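Local coordinates for uncharacterized protein YppE (Bacillus subtilis, PDB 2IM8), which is of unknown function and folds as a compact, single-chain bundle of four helices belonging to the DUF1798 family, at residues E8-E11 with Q12-V16; L107-L110 with H111-D115. All blocks are in the same frame, centred on the assembly; numbering follows the deposited sequence.

Contact 1: E8-E11 with Q12-V16; sequences EMTE and QMIEV
Gln-12 N donates to Glu-8 O at 2.9 Å, the N-H bent to 150° at the hydrogen, the shortest of the i to i+4 backbone bonds that tie this turn of alpha helix to the next. Ile-14 N makes the same bond to Thr-10 O, and the isoleucine also packs its CG1 against that oxygen at 3.2 Å. CG1 lies there because it stands anti to its own carbonyl carbon (chi1 -69°), which swings it back toward the preceding turn. From CG1 the chain runs on to CD1, which lies near both Thr-10 CG2, at 4.1 Å, and Glu-11 OE1, at 3.7 Å. The other carboxylate oxygen, Glu-11 OE2, forms a salt bridge with Lys-114 of helix 96-121. One residue before Ile-14, selenomethionine Met-13 rests its CG 3.4 Å from Met-9 O, the acceptor of its own amide. The hydroxyl of Thr-10 hydrogen-bonds to Leu-6 O and to Trp-54 NE1. Within the bundle, helix 3-29 presents Ile-14 to Leu-107, Leu-110 and His-111 of helix 96-121, whereas Met-13 reaches Trp-54 of helix 36-64 and Phe-82 of helix 72-91.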
ATOM      1  N   GLU A   8      -7.978   8.544  -4.154  1.00 17.04           N
ATOM      2  CA  GLU A   8      -8.730   7.301  -4.307  1.00 17.85           C
ATOM      3  C   GLU A   8      -7.766   6.128  -4.297  1.00 16.61           C
ATOM      4  O   GLU A   8      -8.015   5.120  -3.639  1.00 17.02           O
ATOM      5  CB  GLU A   8      -9.519   7.294  -5.617  1.00 35.79           C
ATOM      6  CG  GLU A   8     -10.556   8.391  -5.722  1.00 42.99           C
ATOM      7  CD  GLU A   8     -11.414   8.254  -6.965  1.00 46.92           C
ATOM      8  OE1 GLU A   8     -10.843   8.214  -8.076  1.00 49.27           O
ATOM      9  OE2 GLU A   8     -12.657   8.180  -6.826  1.00 50.01           O
HETATM   10  N   MSE A   9      -6.662   6.261  -5.028  1.00 14.46           N
HETATM   11  CA  MSE A   9      -5.675   5.189  -5.076  1.00 15.68           C
HETATM   12  C   MSE A   9      -5.084   4.960  -3.691  1.00 14.60           C
HETATM   13  O   MSE A   9      -4.779   3.834  -3.316  1.00 12.35           O
HETATM   14  CB  MSE A   9      -4.568   5.528  -6.073  1.00 21.73           C
HETATM   15  CG  MSE A   9      -5.016   5.468  -7.516  1.00 25.85           C
HETATM   16 SE   MSE A   9      -3.526   5.791  -8.679  1.00 36.20          SE
HETATM   17  CE  MSE A   9      -4.379   5.375 -10.369  1.00 33.03           C
ATOM     18  N   THR A  10      -4.922   6.038  -2.935  1.00 11.17           N
ATOM     19  CA  THR A  10      -4.384   5.934  -1.585  1.00 12.20           C
ATOM     20  C   THR A  10      -5.346   5.132  -0.697  1.00 12.23           C
ATOM     21  O   THR A  10      -4.924   4.245   0.045  1.00 11.63           O
ATOM     22  CB  THR A  10      -4.188   7.325  -0.964  1.00 11.16           C
ATOM     23  OG1 THR A  10      -3.270   8.074  -1.766  1.00 11.32           O
ATOM     24  CG2 THR A  10      -3.638   7.209   0.463  1.00 14.99           C
ATOM     25  N   GLU A  11      -6.638   5.448  -0.771  1.00 13.75           N
ATOM     26  CA  GLU A  11      -7.620   4.751   0.050  1.00 13.96           C
ATOM     27  C   GLU A  11      -7.761   3.298  -0.377  1.00 13.91           C
ATOM     28  O   GLU A  11      -8.012   2.425   0.454  1.00 12.64           O
ATOM     29  CB  GLU A  11      -8.975   5.468  -0.000  1.00 20.04           C
ATOM     30  CG  GLU A  11      -8.989   6.810   0.748  1.00 21.29           C
ATOM     31  CD  GLU A  11      -9.231   6.690   2.262  1.00 25.69           C
ATOM     32  OE1 GLU A  11      -8.852   5.669   2.877  1.00 24.44           O
ATOM     33  OE2 GLU A  11      -9.801   7.642   2.846  1.00 28.34           O
ATOM     34  N   GLN A  12      -7.584   3.044  -1.671  1.00 11.25           N
ATOM     35  CA  GLN A  12      -7.666   1.689  -2.213  1.00 11.78           C
ATOM     36  C   GLN A  12      -6.525   0.853  -1.625  1.00  8.81           C
ATOM     37  O   GLN A  12      -6.738  -0.271  -1.181  1.00 11.12           O
ATOM     38  CB  GLN A  12      -7.546   1.725  -3.743  1.00 16.71           C
ATOM     39  CG  GLN A  12      -8.180   0.546  -4.456  1.00 23.99           C
ATOM     40  CD  GLN A  12      -8.172   0.696  -5.968  1.00 25.72           C
ATOM     41  OE1 GLN A  12      -8.522   1.755  -6.510  1.00 28.81           O
ATOM     42  NE2 GLN A  12      -7.789  -0.369  -6.660  1.00 27.90           N
HETATM   43  N   MSE A  13      -5.314   1.403  -1.621  1.00 11.38           N
HETATM   44  CA  MSE A  13      -4.163   0.689  -1.069  1.00 11.13           C
HETATM   45  C   MSE A  13      -4.312   0.455   0.433  1.00  9.19           C
HETATM   46  O   MSE A  13      -3.917  -0.587   0.954  1.00  8.03           O
HETATM   47  CB  MSE A  13      -2.870   1.455  -1.353  1.00 15.86           C
HETATM   48  CG  MSE A  13      -2.458   1.398  -2.824  1.00 18.99           C
HETATM   49 SE   MSE A  13      -0.934   2.513  -3.241  1.00 24.74          SE
HETATM   50  CE  MSE A  13       0.443   1.470  -2.381  1.00 14.66           C
ATOM     51  N   ILE A  14      -4.888   1.424   1.135  1.00 11.73           N
ATOM     52  CA  ILE A  14      -5.087   1.277   2.575  1.00 11.17           C
ATOM     53  C   ILE A  14      -6.003   0.088   2.818  1.00 11.75           C
ATOM     54  O   ILE A  14      -5.749  -0.747   3.689  1.00 11.18           O
ATOM     55  CB  ILE A  14      -5.716   2.554   3.189  1.00 12.73           C
ATOM     56  CG1 ILE A  14      -4.699   3.690   3.139  1.00 11.18           C
ATOM     57  CG2 ILE A  14      -6.175   2.297   4.645  1.00 10.22           C
ATOM     58  CD1 ILE A  14      -5.280   5.050   3.534  1.00 15.55           C
ATOM     59  N   GLU A  15      -7.066   0.003   2.033  1.00 10.78           N
ATOM     60  CA  GLU A  15      -8.002  -1.098   2.184  1.00 10.38           C
ATOM     61  C   GLU A  15      -7.323  -2.429   1.823  1.00  9.92           C
ATOM     62  O   GLU A  15      -7.487  -3.427   2.525  1.00 10.58           O
ATOM     63  CB  GLU A  15      -9.248  -0.865   1.312  1.00 13.18           C
ATOM     64  CG  GLU A  15     -10.328  -1.923   1.523  1.00 12.83           C
ATOM     65  CD  GLU A  15     -11.608  -1.684   0.714  1.00 20.26           C
ATOM     66  OE1 GLU A  15     -11.844  -0.536   0.265  1.00 17.94           O
ATOM     67  OE2 GLU A  15     -12.390  -2.656   0.547  1.00 18.12           O
ATOM     68  N   VAL A  16      -6.563  -2.444   0.734  1.00 12.09           N
ATOM     69  CA  VAL A  16      -5.846  -3.657   0.325  1.00 13.52           C
ATOM     70  C   VAL A  16      -4.957  -4.115   1.478  1.00 12.42           C
ATOM     71  O   VAL A  16      -4.893  -5.302   1.798  1.00 13.21           O
ATOM     72  CB  VAL A  16      -4.941  -3.393  -0.903  1.00 10.45           C
ATOM     73  CG1 VAL A  16      -3.972  -4.569  -1.109  1.00 12.64           C
ATOM     74  CG2 VAL A  16      -5.795  -3.177  -2.136  1.00 11.04           C
TER

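Contact 2: L107-L110 with H111-D115; sequences LYTL and HAVKD. With PO4 (phosphate ion), chain C.
His-111 turns the face of its imidazole over the carbonyl oxygen of Leu-107, one turn back along helix 96-121 of the four-helix bundle. Leu-107 O already accepts the backbone N-H of His-111 at 2.8 Å. The ring lies close by, its CG 3.3 Å from Leu-107 O. ND1 is also near, yet the angle is too poor for a hydrogen bond, as expected of an acceptor above the ring. The first torsion accounts for this placing of the ring: CG is anti to the carbonyl carbon (chi1 -73°), and the ring therefore leans back along the helix instead of forward. Replacing His-111 with an alanine would probably uncover the Leu-107 carbonyl on this side and leave Ile-14 of helix 3-29 without the ring it packs on.

Tyr-108 is turned differently. Its ring, set obliquely to the Ala-112 methyl, brings CZ 4.3 Å from Ala-112 CB, a loose apolar touch beside the backbone bond from Ala-112 N to Tyr-108 O. Val-113 instead sends CG2 back to Thr-109 O, 3.3 Å away, while its amide donates to the same oxygen in a nearly straight bond of 166°. Leu-110 faces inward, where Trp-54 of helix 36-64 and Met-13 and Ile-14 of helix 3-29 meet it.

Lys-114 leaves the helix with CG anti to the backbone N (chi1 177°) and every later torsion extended, a straight arm whose ammonium forms a salt bridge with Glu-11. A phosphate ion, probably from the crystallisation liquor, is a second partner: Lys-114 NZ donates to phosphate O4 at 3.0 Å.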
ATOM      1  N   LEU A 107       1.058   1.645   5.741  1.00 11.37           N
ATOM      2  CA  LEU A 107      -0.093   2.407   6.197  1.00 10.31           C
ATOM      3  C   LEU A 107       0.251   3.841   6.587  1.00 11.25           C
ATOM      4  O   LEU A 107      -0.476   4.759   6.220  1.00 10.07           O
ATOM      5  CB  LEU A 107      -0.780   1.687   7.368  1.00 11.75           C
ATOM      6  CG  LEU A 107      -1.600   0.449   6.961  1.00 10.27           C
ATOM      7  CD1 LEU A 107      -2.109  -0.269   8.196  1.00 11.93           C
ATOM      8  CD2 LEU A 107      -2.771   0.871   6.055  1.00  9.01           C
ATOM      9  N   TYR A 108       1.351   4.034   7.315  1.00  8.87           N
ATOM     10  CA  TYR A 108       1.725   5.387   7.728  1.00 13.78           C
ATOM     11  C   TYR A 108       2.027   6.283   6.540  1.00 10.92           C
ATOM     12  O   TYR A 108       1.566   7.424   6.478  1.00 14.61           O
ATOM     13  CB  TYR A 108       2.934   5.391   8.672  1.00 12.90           C
ATOM     14  CG  TYR A 108       3.406   6.805   8.925  1.00 14.85           C
ATOM     15  CD1 TYR A 108       2.599   7.710   9.609  1.00 12.86           C
ATOM     16  CD2 TYR A 108       4.597   7.275   8.376  1.00 14.85           C
ATOM     17  CE1 TYR A 108       2.951   9.046   9.732  1.00 14.71           C
ATOM     18  CE2 TYR A 108       4.967   8.616   8.496  1.00 12.40           C
ATOM     19  CZ  TYR A 108       4.135   9.496   9.171  1.00 15.65           C
ATOM     20  OH  TYR A 108       4.454  10.832   9.248  1.00 15.44           O
ATOM     21  N   THR A 109       2.813   5.785   5.592  1.00 11.82           N
ATOM     22  CA  THR A 109       3.121   6.606   4.432  1.00 10.78           C
ATOM     23  C   THR A 109       1.834   6.928   3.679  1.00 10.69           C
ATOM     24  O   THR A 109       1.650   8.057   3.221  1.00  9.31           O
ATOM     25  CB  THR A 109       4.124   5.911   3.487  1.00 17.71           C
ATOM     26  OG1 THR A 109       5.354   5.690   4.187  1.00 21.45           O
ATOM     27  CG2 THR A 109       4.391   6.783   2.245  1.00 19.32           C
ATOM     28  N   LEU A 110       0.934   5.948   3.569  1.00 13.86           N
ATOM     29  CA  LEU A 110      -0.332   6.167   2.876  1.00 13.52           C
ATOM     30  C   LEU A 110      -1.136   7.254   3.596  1.00 15.57           C
ATOM     31  O   LEU A 110      -1.687   8.157   2.971  1.00 15.52           O
ATOM     32  CB  LEU A 110      -1.143   4.863   2.802  1.00  9.43           C
ATOM     33  CG  LEU A 110      -0.542   3.810   1.854  1.00  9.57           C
ATOM     34  CD1 LEU A 110      -1.336   2.508   1.905  1.00 11.34           C
ATOM     35  CD2 LEU A 110      -0.510   4.391   0.441  1.00 11.75           C
ATOM     36  N   HIS A 111      -1.201   7.165   4.916  1.00  9.00           N
ATOM     37  CA  HIS A 111      -1.920   8.164   5.687  1.00 10.57           C
ATOM     38  C   HIS A 111      -1.263   9.530   5.560  1.00 11.11           C
ATOM     39  O   HIS A 111      -1.959  10.540   5.522  1.00 11.93           O
ATOM     40  CB  HIS A 111      -2.001   7.744   7.151  1.00 11.60           C
ATOM     41  CG  HIS A 111      -2.964   6.622   7.387  1.00 13.76           C
ATOM     42  ND1 HIS A 111      -2.746   5.629   8.316  1.00 14.80           N
ATOM     43  CD2 HIS A 111      -4.146   6.327   6.794  1.00 13.36           C
ATOM     44  CE1 HIS A 111      -3.749   4.770   8.284  1.00 13.34           C
ATOM     45  NE2 HIS A 111      -4.613   5.171   7.370  1.00 13.61           N
ATOM     46  N   ALA A 112       0.066   9.560   5.488  1.00 13.88           N
ATOM     47  CA  ALA A 112       0.805  10.818   5.348  1.00 15.61           C
ATOM     48  C   ALA A 112       0.441  11.502   4.029  1.00 17.39           C
ATOM     49  O   ALA A 112       0.157  12.699   3.989  1.00 18.72           O
ATOM     50  CB  ALA A 112       2.299  10.549   5.398  1.00 20.85           C
ATOM     51  N   VAL A 113       0.457  10.737   2.945  1.00 16.27           N
ATOM     52  CA  VAL A 113       0.112  11.272   1.633  1.00 16.89           C
ATOM     53  C   VAL A 113      -1.324  11.781   1.685  1.00 17.69           C
ATOM     54  O   VAL A 113      -1.633  12.858   1.171  1.00 18.00           O
ATOM     55  CB  VAL A 113       0.273  10.181   0.533  1.00 18.11           C
ATOM     56  CG1 VAL A 113      -0.180  10.706  -0.826  1.00 16.07           C
ATOM     57  CG2 VAL A 113       1.726   9.760   0.453  1.00 15.36           C
ATOM     58  N   LYS A 114      -2.199  11.011   2.327  1.00 17.78           N
ATOM     59  CA  LYS A 114      -3.597  11.400   2.471  1.00 19.14           C
ATOM     60  C   LYS A 114      -3.688  12.732   3.216  1.00 20.53           C
ATOM     61  O   LYS A 114      -4.446  13.626   2.823  1.00 19.89           O
ATOM     62  CB  LYS A 114      -4.365  10.331   3.248  1.00 28.31           C
ATOM     63  CG  LYS A 114      -5.822  10.680   3.526  1.00 32.12           C
ATOM     64  CD  LYS A 114      -6.495   9.581   4.355  1.00 32.59           C
ATOM     65  CE  LYS A 114      -7.959   9.893   4.636  1.00 35.31           C
ATOM     66  NZ  LYS A 114      -8.604   8.785   5.407  1.00 35.27           N
ATOM     67  N   ASP A 115      -2.922  12.855   4.299  1.00 23.42           N
ATOM     68  CA  ASP A 115      -2.924  14.090   5.080  1.00 24.18           C
ATOM     69  C   ASP A 115      -2.460  15.280   4.233  1.00 22.46           C
ATOM     70  O   ASP A 115      -3.070  16.343   4.292  1.00 22.10           O
ATOM     71  CB  ASP A 115      -2.018  13.979   6.313  1.00 24.87           C
ATOM     72  CG  ASP A 115      -2.521  12.969   7.345  1.00 26.71           C
ATOM     73  OD1 ASP A 115      -3.694  12.543   7.279  1.00 25.22           O
ATOM     74  OD2 ASP A 115      -1.725  12.614   8.242  1.00 29.15           O
TER
HETATM   75  P   PO4 C 201      -7.860  11.531   8.289  1.00 61.93           P
HETATM   76  O1  PO4 C 201      -9.204  11.838   7.725  1.00 60.04           O
HETATM   77  O2  PO4 C 201      -7.946  11.476   9.778  1.00 59.07           O
HETATM   78  O3  PO4 C 201      -6.898  12.590   7.884  1.00 59.77           O
HETATM   79  O4  PO4 C 201      -7.393  10.220   7.771  1.00 59.41           O

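Contacts 1 and 2 are both single-helix turns, held by the same i to i+4 backbone bonds, and they lie against each other with centres about 10 Å apart. Each has a buried side and an exposed one, though contact 1 sits nearer the centre of the chain. Between helices 3-29 and 96-121 the chemistry changes with depth: Met-13 CB packs on Leu-110 CD1 at 3.8 Å in the apolar interior, Ile-14 CD1 meets His-111 CD2 at 3.7 Å, and farther out Glu-11 OE2 and Lys-114 NZ form a salt bridge of 3.0 Å. Contact 1 contributes the acid, contact 2 the base, which also holds a phosphate.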